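Local atomic coordinates of Non-structural protein 3 (Porcine deltacoronavirus, PDB entry 6LN0), a protein that carries a macro domain and a papain-like protease domain, probably with a ubiquitin-like domain between them, and probably cleaves the viral polyprotein. Residues T168-T173 against Q202-G207; I354-Y359 against T420-D425. All blocks are in the same frame, centred on the assembly; numbering follows the deposited sequence.

Contact 1 of 2, residues T168-T173 against Q202-G207; sequences TIVRTT and QEPKPG
Val170 meets Pro204 chiefly through one pair of carbons. Val170 CG2 lies 3.6 Å from Pro204 CG, and the two side chains cross at about a right angle. The valine offers this methyl because CG1 is anti to its backbone N (chi1 -177°), which leaves CG2 beside the N. The proline ring turns its CB toward strand 168-173. A second, looser touch lies at the next residue. Arg171 CD passes 3.9 Å from Gly207 O, a van der Waals approach of an aliphatic carbon to a backbone oxygen. The guanidinium end is engaged outside this contact, where NE bonds to Thr181 OG1.

The surroundings set both partners in place. Strand 168-173 lies between strands 180-184 and 209-212 in a small mixed sheet. Val170 pairs by backbone with Lys182, and Arg171 with Tyr210. Leu194 touches both Val170 and Pro204, while Val189 of helix 186-192 also packs on the proline. The hairpin 168-173/180-184, helix 186-192 and the parallel pairing of 168-173 with 209-212 are consistent with the ubiquitin-like (beta-grasp) domain that precedes the protease core in coronavirus papain-like proteases.

No hydrogen bond joins 168-173 to 202-207. The loop therefore rests on the strand mainly by apolar contact at Pro204, and a hydrogen bond from Lys205 N to Tyr210 OH holds it to strand 209-212, the strand it leads into.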
loop_
_atom_site.group_PDB
_atom_site.type_symbol
_atom_site.label_atom_id
_atom_site.label_comp_id
_atom_site.label_asym_id
_atom_site.label_seq_id
_atom_site.Cartn_x
_atom_site.Cartn_y
_atom_site.Cartn_z
ATOM N N THR A 168 11.620 5.272 -8.220
ATOM C CA THR A 168 11.810 4.005 -7.533
ATOM C C THR A 168 10.807 2.990 -8.074
ATOM O O THR A 168 9.647 3.324 -8.347
ATOM C CB THR A 168 11.657 4.178 -6.013
ATOM O OG1 THR A 168 10.581 5.083 -5.734
ATOM C CG2 THR A 168 12.941 4.752 -5.403
ATOM N N ILE A 169 11.269 1.763 -8.251
ATOM C CA ILE A 169 10.473 0.702 -8.861
ATOM C C ILE A 169 9.611 0.029 -7.794
ATOM O O ILE A 169 10.126 -0.491 -6.801
ATOM C CB ILE A 169 11.389 -0.308 -9.560
ATOM C CG1 ILE A 169 12.399 0.457 -10.422
ATOM C CG2 ILE A 169 10.584 -1.253 -10.415
ATOM C CD1 ILE A 169 11.748 1.180 -11.578
ATOM N N VAL A 170 8.296 0.036 -7.997
ATOM C CA VAL A 170 7.334 -0.410 -6.998
ATOM C C VAL A 170 6.404 -1.448 -7.614
ATOM O O VAL A 170 5.859 -1.227 -8.701
ATOM C CB VAL A 170 6.506 0.764 -6.450
ATOM C CG1 VAL A 170 5.557 0.261 -5.348
ATOM C CG2 VAL A 170 7.414 1.868 -5.954
ATOM N N ARG A 171 6.205 -2.567 -6.915
ATOM C CA ARG A 171 5.232 -3.581 -7.310
ATOM C C ARG A 171 3.952 -3.357 -6.524
ATOM O O ARG A 171 3.984 -3.288 -5.293
ATOM C CB ARG A 171 5.765 -4.992 -7.062
ATOM C CG ARG A 171 7.175 -5.199 -7.604
ATOM C CD ARG A 171 7.429 -6.638 -7.969
ATOM N NE ARG A 171 6.633 -7.060 -9.122
ATOM C CZ ARG A 171 6.468 -8.329 -9.510
ATOM N NH1 ARG A 171 7.035 -9.321 -8.830
ATOM N NH2 ARG A 171 5.721 -8.606 -10.579
ATOM N N THR A 172 2.833 -3.243 -7.239
ATOM C CA THR A 172 1.561 -2.853 -6.657
ATOM C C THR A 172 0.449 -3.721 -7.222
ATOM O O THR A 172 0.576 -4.293 -8.310
ATOM C CB THR A 172 1.196 -1.386 -6.948
ATOM O OG1 THR A 172 0.612 -1.295 -8.255
ATOM C CG2 THR A 172 2.398 -0.498 -6.880
ATOM N N THR A 173 -0.671 -3.761 -6.489
ATOM C CA THR A 173 -1.843 -4.490 -6.941
ATOM C C THR A 173 -3.082 -3.829 -6.345
ATOM O O THR A 173 -3.014 -3.180 -5.296
ATOM C CB THR A 173 -1.750 -5.994 -6.539
ATOM O OG1 THR A 173 -2.901 -6.719 -7.005
ATOM C CG2 THR A 173 -1.650 -6.167 -5.005
ATOM N N GLN A 202 5.590 5.037 2.693
ATOM C CA GLN A 202 6.066 6.087 1.817
ATOM C C GLN A 202 7.461 5.839 1.282
ATOM O O GLN A 202 7.892 6.580 0.395
ATOM C CB GLN A 202 5.996 7.449 2.504
ATOM C CG GLN A 202 4.677 8.137 2.234
ATOM C CD GLN A 202 3.675 7.876 3.329
ATOM O OE1 GLN A 202 4.050 7.506 4.440
ATOM N NE2 GLN A 202 2.389 8.059 3.026
ATOM N N GLU A 203 8.163 4.813 1.753
ATOM C CA GLU A 203 9.292 4.281 0.991
ATOM C C GLU A 203 9.173 2.772 0.887
ATOM O O GLU A 203 9.572 2.036 1.810
ATOM C CB GLU A 203 10.646 4.695 1.556
ATOM C CG GLU A 203 10.871 4.552 3.031
ATOM C CD GLU A 203 11.972 5.483 3.509
ATOM O OE1 GLU A 203 12.215 6.520 2.841
ATOM O OE2 GLU A 203 12.610 5.168 4.537
ATOM N N PRO A 204 8.644 2.281 -0.226
ATOM C CA PRO A 204 8.540 0.835 -0.444
ATOM C C PRO A 204 9.904 0.164 -0.541
ATOM O O PRO A 204 10.824 0.686 -1.172
ATOM C CB PRO A 204 7.790 0.744 -1.781
ATOM C CG PRO A 204 8.098 2.052 -2.473
ATOM C CD PRO A 204 8.102 3.056 -1.357
ATOM N N LYS A 205 10.018 -1.007 0.079
ATOM C CA LYS A 205 11.182 -1.851 -0.133
ATOM C C LYS A 205 11.095 -2.518 -1.508
ATOM O O LYS A 205 9.999 -2.764 -2.016
ATOM C CB LYS A 205 11.280 -2.915 0.954
ATOM C CG LYS A 205 11.554 -2.369 2.338
ATOM C CD LYS A 205 10.853 -3.233 3.385
ATOM C CE LYS A 205 11.345 -2.942 4.795
ATOM N NZ LYS A 205 12.124 -4.086 5.355
ATOM N N PRO A 206 12.232 -2.808 -2.141
ATOM C CA PRO A 206 12.181 -3.394 -3.489
ATOM C C PRO A 206 11.683 -4.841 -3.484
ATOM O O PRO A 206 11.893 -5.609 -2.538
ATOM C CB PRO A 206 13.634 -3.300 -3.979
ATOM C CG PRO A 206 14.456 -3.165 -2.742
ATOM C CD PRO A 206 13.604 -2.463 -1.729
ATOM N N GLY A 207 10.999 -5.205 -4.573
ATOM C CA GLY A 207 10.499 -6.546 -4.763
ATOM C C GLY A 207 9.189 -6.850 -4.077
ATOM O O GLY A 207 8.509 -7.815 -4.462
#

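Contact 2 of 2, residues I354-Y359 against T420-D425; sequences IQPKVY and TYHRFD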
loop_
_atom_site.group_PDB
_atom_site.type_symbol
_atom_site.label_atom_id
_atom_site.label_comp_id
_atom_site.label_asym_id
_atom_site.label_seq_id
_atom_site.Cartn_x
_atom_site.Cartn_y
_atom_site.Cartn_z
ATOM N N ILE A 354 -33.149 -25.108 24.313
ATOM C CA ILE A 354 -34.484 -25.334 23.783
ATOM C C ILE A 354 -35.469 -24.241 24.141
ATOM O O ILE A 354 -36.643 -24.303 23.804
ATOM C CB ILE A 354 -35.044 -26.717 24.199
ATOM C CG1 ILE A 354 -35.202 -26.790 25.709
ATOM C CG2 ILE A 354 -34.164 -27.847 23.667
ATOM C CD1 ILE A 354 -35.985 -28.000 26.133
ATOM N N GLN A 355 -34.993 -23.164 24.825
ATOM C CA GLN A 355 -35.853 -22.057 25.186
ATOM C C GLN A 355 -35.072 -20.749 25.039
ATOM O O GLN A 355 -34.328 -20.351 25.947
ATOM C CB GLN A 355 -36.391 -22.243 26.602
ATOM C CG GLN A 355 -37.090 -21.051 27.124
ATOM C CD GLN A 355 -38.549 -21.076 26.795
ATOM O OE1 GLN A 355 -38.935 -21.047 25.623
ATOM N NE2 GLN A 355 -39.380 -21.156 27.824
ATOM N N PRO A 356 -35.222 -20.055 23.919
ATOM C CA PRO A 356 -34.481 -18.804 23.720
ATOM C C PRO A 356 -34.992 -17.686 24.611
ATOM O O PRO A 356 -36.190 -17.569 24.882
ATOM C CB PRO A 356 -34.727 -18.489 22.244
ATOM C CG PRO A 356 -36.066 -19.106 21.966
ATOM C CD PRO A 356 -36.076 -20.383 22.766
ATOM N N LYS A 357 -34.071 -16.834 25.054
ATOM C CA LYS A 357 -34.421 -15.798 26.018
ATOM C C LYS A 357 -33.807 -14.461 25.630
ATOM O O LYS A 357 -32.813 -14.391 24.906
ATOM C CB LYS A 357 -33.968 -16.173 27.431
ATOM C CG LYS A 357 -34.218 -17.646 27.812
ATOM C CD LYS A 357 -34.120 -17.854 29.321
ATOM C CE LYS A 357 -33.964 -19.338 29.682
ATOM N NZ LYS A 357 -33.784 -19.484 31.153
ATOM N N VAL A 358 -34.398 -13.388 26.140
ATOM C CA VAL A 358 -33.777 -12.077 26.076
ATOM C C VAL A 358 -33.710 -11.510 27.479
ATOM O O VAL A 358 -34.371 -11.985 28.409
ATOM C CB VAL A 358 -34.516 -11.101 25.142
ATOM C CG1 VAL A 358 -34.338 -11.521 23.701
ATOM C CG2 VAL A 358 -36.019 -10.981 25.525
ATOM N N TYR A 359 -32.911 -10.469 27.616
ATOM C CA TYR A 359 -32.760 -9.774 28.878
ATOM C C TYR A 359 -33.810 -8.677 28.978
ATOM O O TYR A 359 -33.876 -7.790 28.123
ATOM C CB TYR A 359 -31.361 -9.179 29.002
ATOM C CG TYR A 359 -31.167 -8.450 30.302
ATOM C CD1 TYR A 359 -31.091 -9.143 31.499
ATOM C CD2 TYR A 359 -31.092 -7.079 30.337
ATOM C CE1 TYR A 359 -30.917 -8.485 32.688
ATOM C CE2 TYR A 359 -30.916 -6.406 31.526
ATOM C CZ TYR A 359 -30.823 -7.117 32.701
ATOM O OH TYR A 359 -30.660 -6.464 33.907
ATOM N N THR A 420 -27.861 -22.103 18.715
ATOM C CA THR A 420 -29.068 -22.818 18.320
ATOM C C THR A 420 -29.927 -21.897 17.473
ATOM O O THR A 420 -29.941 -20.677 17.673
ATOM C CB THR A 420 -29.897 -23.288 19.533
ATOM O OG1 THR A 420 -30.126 -22.180 20.409
ATOM C CG2 THR A 420 -29.180 -24.395 20.305
ATOM N N TYR A 421 -30.643 -22.483 16.519
ATOM C CA TYR A 421 -31.625 -21.756 15.724
ATOM C C TYR A 421 -33.030 -22.202 16.111
ATOM O O TYR A 421 -33.324 -23.399 16.125
ATOM C CB TYR A 421 -31.414 -21.970 14.225
ATOM C CG TYR A 421 -32.544 -21.387 13.429
ATOM C CD1 TYR A 421 -32.698 -20.003 13.331
ATOM C CD2 TYR A 421 -33.492 -22.202 12.819
ATOM C CE1 TYR A 421 -33.755 -19.438 12.632
ATOM C CE2 TYR A 421 -34.549 -21.644 12.114
ATOM C CZ TYR A 421 -34.661 -20.250 12.022
ATOM O OH TYR A 421 -35.688 -19.668 11.328
ATOM N N HIS A 422 -33.893 -21.239 16.404
ATOM C CA HIS A 422 -35.257 -21.481 16.858
ATOM C C HIS A 422 -36.215 -20.907 15.820
ATOM O O HIS A 422 -36.406 -19.691 15.751
ATOM C CB HIS A 422 -35.491 -20.847 18.218
ATOM C CG HIS A 422 -34.425 -21.150 19.230
ATOM N ND1 HIS A 422 -34.567 -22.130 20.195
ATOM C CD2 HIS A 422 -33.220 -20.571 19.457
ATOM C CE1 HIS A 422 -33.488 -22.151 20.960
ATOM N NE2 HIS A 422 -32.657 -21.213 20.535
ATOM N N ARG A 423 -36.820 -21.760 15.002
ATOM C CA ARG A 423 -37.874 -21.282 14.122
ATOM C C ARG A 423 -39.120 -20.947 14.937
ATOM O O ARG A 423 -39.327 -21.461 16.037
ATOM C CB ARG A 423 -38.213 -22.331 13.067
ATOM C CG ARG A 423 -38.976 -23.521 13.628
ATOM C CD ARG A 423 -40.077 -23.957 12.672
ATOM N NE ARG A 423 -39.632 -23.862 11.284
ATOM C CZ ARG A 423 -39.243 -24.903 10.555
ATOM N NH1 ARG A 423 -39.251 -26.124 11.087
ATOM N NH2 ARG A 423 -38.845 -24.723 9.296
ATOM N N PHE A 424 -39.957 -20.084 14.379
ATOM C CA PHE A 424 -41.164 -19.600 15.047
ATOM C C PHE A 424 -42.384 -20.288 14.431
ATOM O O PHE A 424 -42.930 -19.819 13.430
ATOM C CB PHE A 424 -41.272 -18.077 14.926
ATOM C CG PHE A 424 -40.218 -17.334 15.681
ATOM C CD1 PHE A 424 -39.532 -17.944 16.718
ATOM C CD2 PHE A 424 -39.910 -16.027 15.359
ATOM C CE1 PHE A 424 -38.549 -17.253 17.422
ATOM C CE2 PHE A 424 -38.919 -15.331 16.056
ATOM C CZ PHE A 424 -38.244 -15.944 17.087
ATOM N N ASP A 425 -42.818 -21.392 15.050
ATOM C CA ASP A 425 -43.994 -22.157 14.606
ATOM C C ASP A 425 -44.486 -23.094 15.712
ATOM O O ASP A 425 -44.249 -24.307 15.672
ATOM C CB ASP A 425 -43.680 -22.969 13.343
ATOM C CG ASP A 425 -43.757 -22.132 12.061
ATOM O OD1 ASP A 425 -44.796 -21.474 11.820
ATOM O OD2 ASP A 425 -42.766 -22.119 11.296
#
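The contact belongs to the beta-rich region that carries the Cys4 zinc site, probably the fingers and palm of the papain-like protease. Its eight-stranded mixed sheet has strand 416-423 in it and strand 358-360 at one edge. The two are not neighbours in the sheet. They meet where the loop leading into 358-360 passes over a side chain of 416-423. The contact is a CH-pi contact of Pro356 with the imidazole of His422. Pro356 CD stands 3.8 Å from the centroid of the His422 ring, 26° off the ring normal and displaced toward the rim. Its closest ring atom is ND1, with Pro356 CD to His422 ND1 at 3.5 Å. The rest of the pyrrolidine follows across the same ring. Pro356 CG is 3.8 Å from His422 CG, and Pro356 CB is 3.8 Å from His422 CD2. The two side chains come from opposite directions. His422 holds CG anti to its carbonyl carbon (chi1 -48°), which swings the ring beside its own backbone N and under the proline. The backbone at Ile354 and Gln355 comes near CE1 obliquely, with Gln355 N 4.3 Å from His422 CE1.

The ring has one polar tie within its strand. His422 NE2 gives a weak hydrogen bond to Thr420 OG1, 2.7 Å long but bent to 119°. Thr420 OG1 also bonds to Tyr351 OH. Ala379 touches the histidine, and Phe369 of strand 365-371 touches Pro356.

Pro356 CD over one face and the weak bond to Thr420 probably limit, without fixing, the rotation of the imidazole. No hydrogen bond crosses the contact, so the segments meet by CH-pi and van der Waals contact.

Overall arrangement
Contact 1 and contact 2 lie far apart in an elongated chain. Their centres are 53 Å apart and their nearest atoms about 38 Å apart. Both segments of contact 1 precede those of contact 2. Contact 1 belongs to the small four-stranded sheet, and its centre lies about 9 Å from the centre of the chain. Contact 2 sits about 45 Å from that centre, in the sheet toward the C-terminus. It is the one on the zinc side, but not part of the site: the side chain of Gln355 is about 14 Å from the zinc ion held by Cys334, Cys335, Cys360 and Cys363. In each, a loop proline packs on a strand side chain.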